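Long-range contact in uncharacterized protein (Leishmania major, PDB 2B4W), which is of unknown function but belongs to the DUF1861 family of the beta-fructosidase clan of beta-propeller proteins, and may therefore act on carbohydrates: residues Q221-P233 / T239-P251. Numbering follows the deposited sequence.
Sequences QSVYVNYAFVLDP and TGAKIIGTKSCYP
Val230 and Thr239 open an antiparallel ladder between strand 223-231 and strand 239-245, each N donating to the other's O, with Val230 N to Thr239 O at 2.7 Å. Ala228 and Lys242 form the next hydrogen-bonded pair, and the one-residue shift between the two pairs is a beta bulge. Gly240, in the bulge, takes a positive phi (63°), which favours glycine. A classic bulge follows where Ile244 and Gly245 both face Asn226: Ile244 N donates to Asn226 O, while Gly245 O accepts from Asn226 N at 2.7 Å. The two strands make a hairpin at one margin of a five-stranded antiparallel sheet, strand 203-211 pairing on the inner side of 223-231; such a sheet is consistent with a propeller blade, as in the beta-fructosidase clan.

Past the bulge, Tyr250 OH donates to Asn226 OD1 (2.9 Å), which sits at the ring edge with the amide turned 78° from the ring. Asn226 ND2 bonds to Ser281 OG, so both ends of the amide are held. Because Gly245 lacks a CB, OD1 can lie 3.3 Å from its CA. Ile244 extends its CD1 over Ala228 CB (3.9 Å) on the Asn226 side of the sheet. On the other side, Tyr227 CG lies anti to the backbone N (chi1 -157°), which lays the ring along strand 239-245, Lys242 N above one face toward the rim, CD1 3.5 Å from Lys242 O and OH 3.5 Å from Ala241 CB. Val225 CG2 crosses Ile243 at about a right angle, 3.9 Å from its CG2, and helix 3-11 touches both side chains through Lys5 and Phe8.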
loop_
_atom_site.group_PDB
_atom_site.type_symbol
_atom_site.label_atom_id
_atom_site.label_comp_id
_atom_site.label_asym_id
_atom_site.label_seq_id
_atom_site.Cartn_x
_atom_site.Cartn_y
_atom_site.Cartn_z
ATOM N N GLN A 221 0.927 22.869 -2.571
ATOM C CA GLN A 221 0.334 21.560 -2.339
ATOM C C GLN A 221 1.107 20.412 -2.969
ATOM O O GLN A 221 1.437 20.352 -4.153
ATOM C CB GLN A 221 -1.107 21.536 -2.876
ATOM C CG GLN A 221 -2.030 20.605 -2.107
ATOM C CD GLN A 221 -2.738 21.304 -0.960
ATOM O OE1 GLN A 221 -2.077 21.765 -0.026
ATOM N NE2 GLN A 221 -4.064 21.384 -1.034
ATOM N N SER A 222 1.406 19.407 -2.140
ATOM C CA SER A 222 1.876 18.154 -2.733
ATOM C C SER A 222 0.656 17.231 -2.842
ATOM O O SER A 222 0.153 16.762 -1.819
ATOM C CB SER A 222 3.007 17.519 -1.943
ATOM O OG SER A 222 4.253 17.754 -2.598
ATOM N N VAL A 223 0.226 17.043 -4.085
ATOM C CA VAL A 223 -0.969 16.306 -4.431
ATOM C C VAL A 223 -0.679 14.804 -4.522
ATOM O O VAL A 223 0.172 14.460 -5.343
ATOM C CB VAL A 223 -1.563 16.725 -5.789
ATOM C CG1 VAL A 223 -2.695 15.767 -6.159
ATOM C CG2 VAL A 223 -2.069 18.154 -5.788
ATOM N N TYR A 224 -1.370 14.012 -3.709
ATOM C CA TYR A 224 -1.283 12.551 -3.754
ATOM C C TYR A 224 -2.693 12.007 -3.988
ATOM O O TYR A 224 -3.617 12.231 -3.193
ATOM C CB TYR A 224 -0.670 11.952 -2.493
ATOM C CG TYR A 224 0.826 12.015 -2.324
ATOM C CD1 TYR A 224 1.519 13.225 -2.382
ATOM C CD2 TYR A 224 1.574 10.866 -2.094
ATOM C CE1 TYR A 224 2.894 13.279 -2.224
ATOM C CE2 TYR A 224 2.950 10.907 -1.933
ATOM C CZ TYR A 224 3.609 12.122 -2.002
ATOM O OH TYR A 224 4.977 12.177 -1.845
ATOM N N VAL A 225 -2.881 11.286 -5.097
ATOM C CA VAL A 225 -4.169 10.639 -5.308
ATOM C C VAL A 225 -4.025 9.123 -5.355
ATOM O O VAL A 225 -2.973 8.545 -5.554
ATOM C CB VAL A 225 -4.887 11.087 -6.590
ATOM C CG1 VAL A 225 -4.731 12.585 -6.790
ATOM C CG2 VAL A 225 -4.359 10.309 -7.782
ATOM N N ASN A 226 -5.154 8.446 -5.139
ATOM C CA ASN A 226 -5.126 6.990 -5.173
ATOM C C ASN A 226 -5.176 6.591 -6.646
ATOM O O ASN A 226 -6.011 7.137 -7.374
ATOM C CB ASN A 226 -6.294 6.386 -4.431
ATOM C CG ASN A 226 -6.438 6.692 -2.971
ATOM O OD1 ASN A 226 -7.549 6.973 -2.511
ATOM N ND2 ASN A 226 -5.385 6.622 -2.182
ATOM N N TYR A 227 -4.310 5.683 -7.046
ATOM C CA TYR A 227 -4.099 5.346 -8.447
ATOM C C TYR A 227 -4.125 3.859 -8.735
ATOM O O TYR A 227 -3.647 3.033 -7.961
ATOM C CB TYR A 227 -2.742 5.938 -8.851
ATOM C CG TYR A 227 -2.526 6.212 -10.310
ATOM C CD1 TYR A 227 -3.150 7.274 -10.951
ATOM C CD2 TYR A 227 -1.678 5.407 -11.055
ATOM C CE1 TYR A 227 -2.924 7.498 -12.293
ATOM C CE2 TYR A 227 -1.450 5.623 -12.391
ATOM C CZ TYR A 227 -2.087 6.683 -13.002
ATOM O OH TYR A 227 -1.859 6.904 -14.338
ATOM N N ALA A 228 -4.701 3.459 -9.876
ATOM C CA ALA A 228 -4.683 2.048 -10.264
ATOM C C ALA A 228 -4.202 1.923 -11.700
ATOM O O ALA A 228 -4.421 2.838 -12.495
ATOM C CB ALA A 228 -6.051 1.390 -10.145
ATOM N N PHE A 229 -3.568 0.816 -12.033
ATOM C CA PHE A 229 -3.244 0.425 -13.383
ATOM C C PHE A 229 -3.071 -1.092 -13.444
ATOM O O PHE A 229 -2.971 -1.771 -12.420
ATOM C CB PHE A 229 -1.970 1.112 -13.894
ATOM C CG PHE A 229 -0.763 0.840 -13.014
ATOM C CD1 PHE A 229 -0.513 1.671 -11.930
ATOM C CD2 PHE A 229 0.088 -0.218 -13.250
ATOM C CE1 PHE A 229 0.573 1.416 -11.116
ATOM C CE2 PHE A 229 1.164 -0.492 -12.433
ATOM C CZ PHE A 229 1.399 0.359 -11.370
ATOM N N VAL A 230 -3.016 -1.586 -14.677
ATOM C CA VAL A 230 -2.771 -3.015 -14.862
ATOM C C VAL A 230 -1.485 -3.151 -15.672
ATOM O O VAL A 230 -1.271 -2.399 -16.620
ATOM C CB VAL A 230 -3.937 -3.734 -15.545
ATOM C CG1 VAL A 230 -3.631 -5.190 -15.827
ATOM C CG2 VAL A 230 -5.181 -3.638 -14.666
ATOM N N LEU A 231 -0.690 -4.104 -15.219
ATOM C CA LEU A 231 0.589 -4.424 -15.793
ATOM C C LEU A 231 0.560 -5.792 -16.448
ATOM O O LEU A 231 0.103 -6.753 -15.835
ATOM C CB LEU A 231 1.691 -4.455 -14.715
ATOM C CG LEU A 231 2.948 -5.201 -15.193
ATOM C CD1 LEU A 231 3.701 -4.306 -16.165
ATOM C CD2 LEU A 231 3.832 -5.634 -14.033
ATOM N N ASP A 232 1.078 -5.841 -17.668
ATOM C CA ASP A 232 1.372 -7.157 -18.225
ATOM C C ASP A 232 2.831 -7.486 -17.929
ATOM O O ASP A 232 3.712 -6.815 -18.457
ATOM C CB ASP A 232 1.075 -7.206 -19.717
ATOM C CG ASP A 232 1.150 -8.621 -20.270
ATOM O OD1 ASP A 232 2.228 -9.235 -20.134
ATOM O OD2 ASP A 232 0.131 -9.078 -20.819
ATOM N N PRO A 233 3.058 -8.503 -17.103
ATOM C CA PRO A 233 4.388 -8.748 -16.545
ATOM C C PRO A 233 5.349 -9.212 -17.638
ATOM O O PRO A 233 6.564 -9.220 -17.441
ATOM C CB PRO A 233 4.158 -9.823 -15.484
ATOM C CG PRO A 233 2.841 -10.442 -15.775
ATOM C CD PRO A 233 2.082 -9.511 -16.669
ATOM N N THR A 239 -1.904 -0.561 -18.795
ATOM C CA THR A 239 -3.269 -0.314 -19.191
ATOM C C THR A 239 -4.165 -0.000 -17.998
ATOM O O THR A 239 -3.845 -0.256 -16.833
ATOM C CB THR A 239 -3.845 -1.529 -19.950
ATOM O OG1 THR A 239 -3.803 -2.699 -19.117
ATOM C CG2 THR A 239 -3.019 -1.844 -21.200
ATOM N N GLY A 240 -5.320 0.563 -18.335
ATOM C CA GLY A 240 -6.416 0.795 -17.412
ATOM C C GLY A 240 -6.027 1.750 -16.305
ATOM O O GLY A 240 -6.581 1.772 -15.204
ATOM N N ALA A 241 -5.027 2.581 -16.583
ATOM C CA ALA A 241 -4.617 3.566 -15.587
ATOM C C ALA A 241 -5.751 4.516 -15.221
ATOM O O ALA A 241 -6.565 4.921 -16.056
ATOM C CB ALA A 241 -3.425 4.361 -16.095
ATOM N N LYS A 242 -5.826 4.897 -13.941
ATOM C CA LYS A 242 -6.962 5.735 -13.540
ATOM C C LYS A 242 -6.823 6.218 -12.108
ATOM O O LYS A 242 -6.143 5.585 -11.296
ATOM C CB LYS A 242 -8.245 4.929 -13.712
ATOM C CG LYS A 242 -8.166 3.498 -13.197
ATOM C CD LYS A 242 -9.490 2.785 -13.483
ATOM C CE LYS A 242 -9.243 1.575 -14.377
ATOM N NZ LYS A 242 -10.375 1.304 -15.303
ATOM N N ILE A 243 -7.473 7.343 -11.834
ATOM C CA ILE A 243 -7.576 7.827 -10.469
ATOM C C ILE A 243 -8.765 7.085 -9.851
ATOM O O ILE A 243 -9.800 6.984 -10.521
ATOM C CB ILE A 243 -7.807 9.331 -10.316
ATOM C CG1 ILE A 243 -6.722 10.237 -10.907
ATOM C CG2 ILE A 243 -8.030 9.672 -8.845
ATOM C CD1 ILE A 243 -7.170 11.677 -11.071
ATOM N N ILE A 244 -8.572 6.593 -8.643
ATOM C CA ILE A 244 -9.656 5.862 -7.950
ATOM C C ILE A 244 -10.081 6.490 -6.639
ATOM O O ILE A 244 -11.139 6.185 -6.079
ATOM C CB ILE A 244 -9.256 4.386 -7.728
ATOM C CG1 ILE A 244 -8.013 4.173 -6.872
ATOM C CG2 ILE A 244 -9.121 3.699 -9.088
ATOM C CD1 ILE A 244 -7.605 2.707 -6.784
ATOM N N GLY A 245 -9.294 7.425 -6.122
ATOM C CA GLY A 245 -9.516 8.160 -4.919
ATOM C C GLY A 245 -8.678 9.413 -4.790
ATOM O O GLY A 245 -7.577 9.565 -5.299
ATOM N N THR A 246 -9.236 10.342 -4.036
ATOM C CA THR A 246 -8.607 11.557 -3.569
ATOM C C THR A 246 -9.116 11.847 -2.159
ATOM O O THR A 246 -10.007 11.161 -1.647
ATOM C CB THR A 246 -8.934 12.776 -4.447
ATOM O OG1 THR A 246 -10.363 12.901 -4.439
ATOM C CG2 THR A 246 -8.551 12.601 -5.906
ATOM N N LYS A 247 -8.546 12.879 -1.579
ATOM C CA LYS A 247 -8.811 13.444 -0.263
ATOM C C LYS A 247 -10.293 13.726 -0.047
ATOM O O LYS A 247 -10.860 13.454 1.009
ATOM C CB LYS A 247 -8.043 14.764 -0.070
ATOM C CG LYS A 247 -7.414 15.121 1.229
ATOM C CD LYS A 247 -8.023 14.541 2.476
ATOM C CE LYS A 247 -7.523 15.304 3.706
ATOM N NZ LYS A 247 -8.684 15.992 4.333
ATOM N N SER A 248 -10.933 14.314 -1.066
ATOM C CA SER A 248 -12.334 14.682 -0.921
ATOM C C SER A 248 -13.274 13.487 -0.935
ATOM O O SER A 248 -14.481 13.672 -0.719
ATOM C CB SER A 248 -12.761 15.593 -2.077
ATOM O OG SER A 248 -12.491 14.887 -3.281
ATOM N N CYS A 249 -12.756 12.299 -1.208
ATOM C CA CYS A 249 -13.543 11.077 -1.234
ATOM C C CYS A 249 -13.845 10.510 0.147
ATOM O O CYS A 249 -14.788 9.740 0.323
ATOM C CB CYS A 249 -12.767 9.980 -1.978
ATOM S SG CYS A 249 -12.718 10.235 -3.744
ATOM N N TYR A 250 -12.989 10.886 1.080
ATOM C CA TYR A 250 -12.964 10.491 2.473
ATOM C C TYR A 250 -13.507 11.616 3.338
ATOM O O TYR A 250 -13.435 12.768 2.925
ATOM C CB TYR A 250 -11.528 10.142 2.915
ATOM C CG TYR A 250 -10.903 9.077 2.036
ATOM C CD1 TYR A 250 -10.307 9.377 0.822
ATOM C CD2 TYR A 250 -10.916 7.747 2.448
ATOM C CE1 TYR A 250 -9.733 8.401 0.013
ATOM C CE2 TYR A 250 -10.349 6.772 1.650
ATOM C CZ TYR A 250 -9.767 7.088 0.448
ATOM O OH TYR A 250 -9.202 6.081 -0.315
ATOM N N PRO A 251 -14.028 11.313 4.508
ATOM C CA PRO A 251 -14.515 12.399 5.357
ATOM C C PRO A 251 -13.428 13.438 5.634
ATOM O O PRO A 251 -12.217 13.231 5.560
ATOM C CB PRO A 251 -14.920 11.697 6.651
ATOM C CG PRO A 251 -15.190 10.282 6.248
ATOM C CD PRO A 251 -14.233 10.002 5.124
HETATM O O HOH W 1 -5.776 13.610 -3.046
HETATM O O HOH W 2 -1.547 -4.387 -19.267
#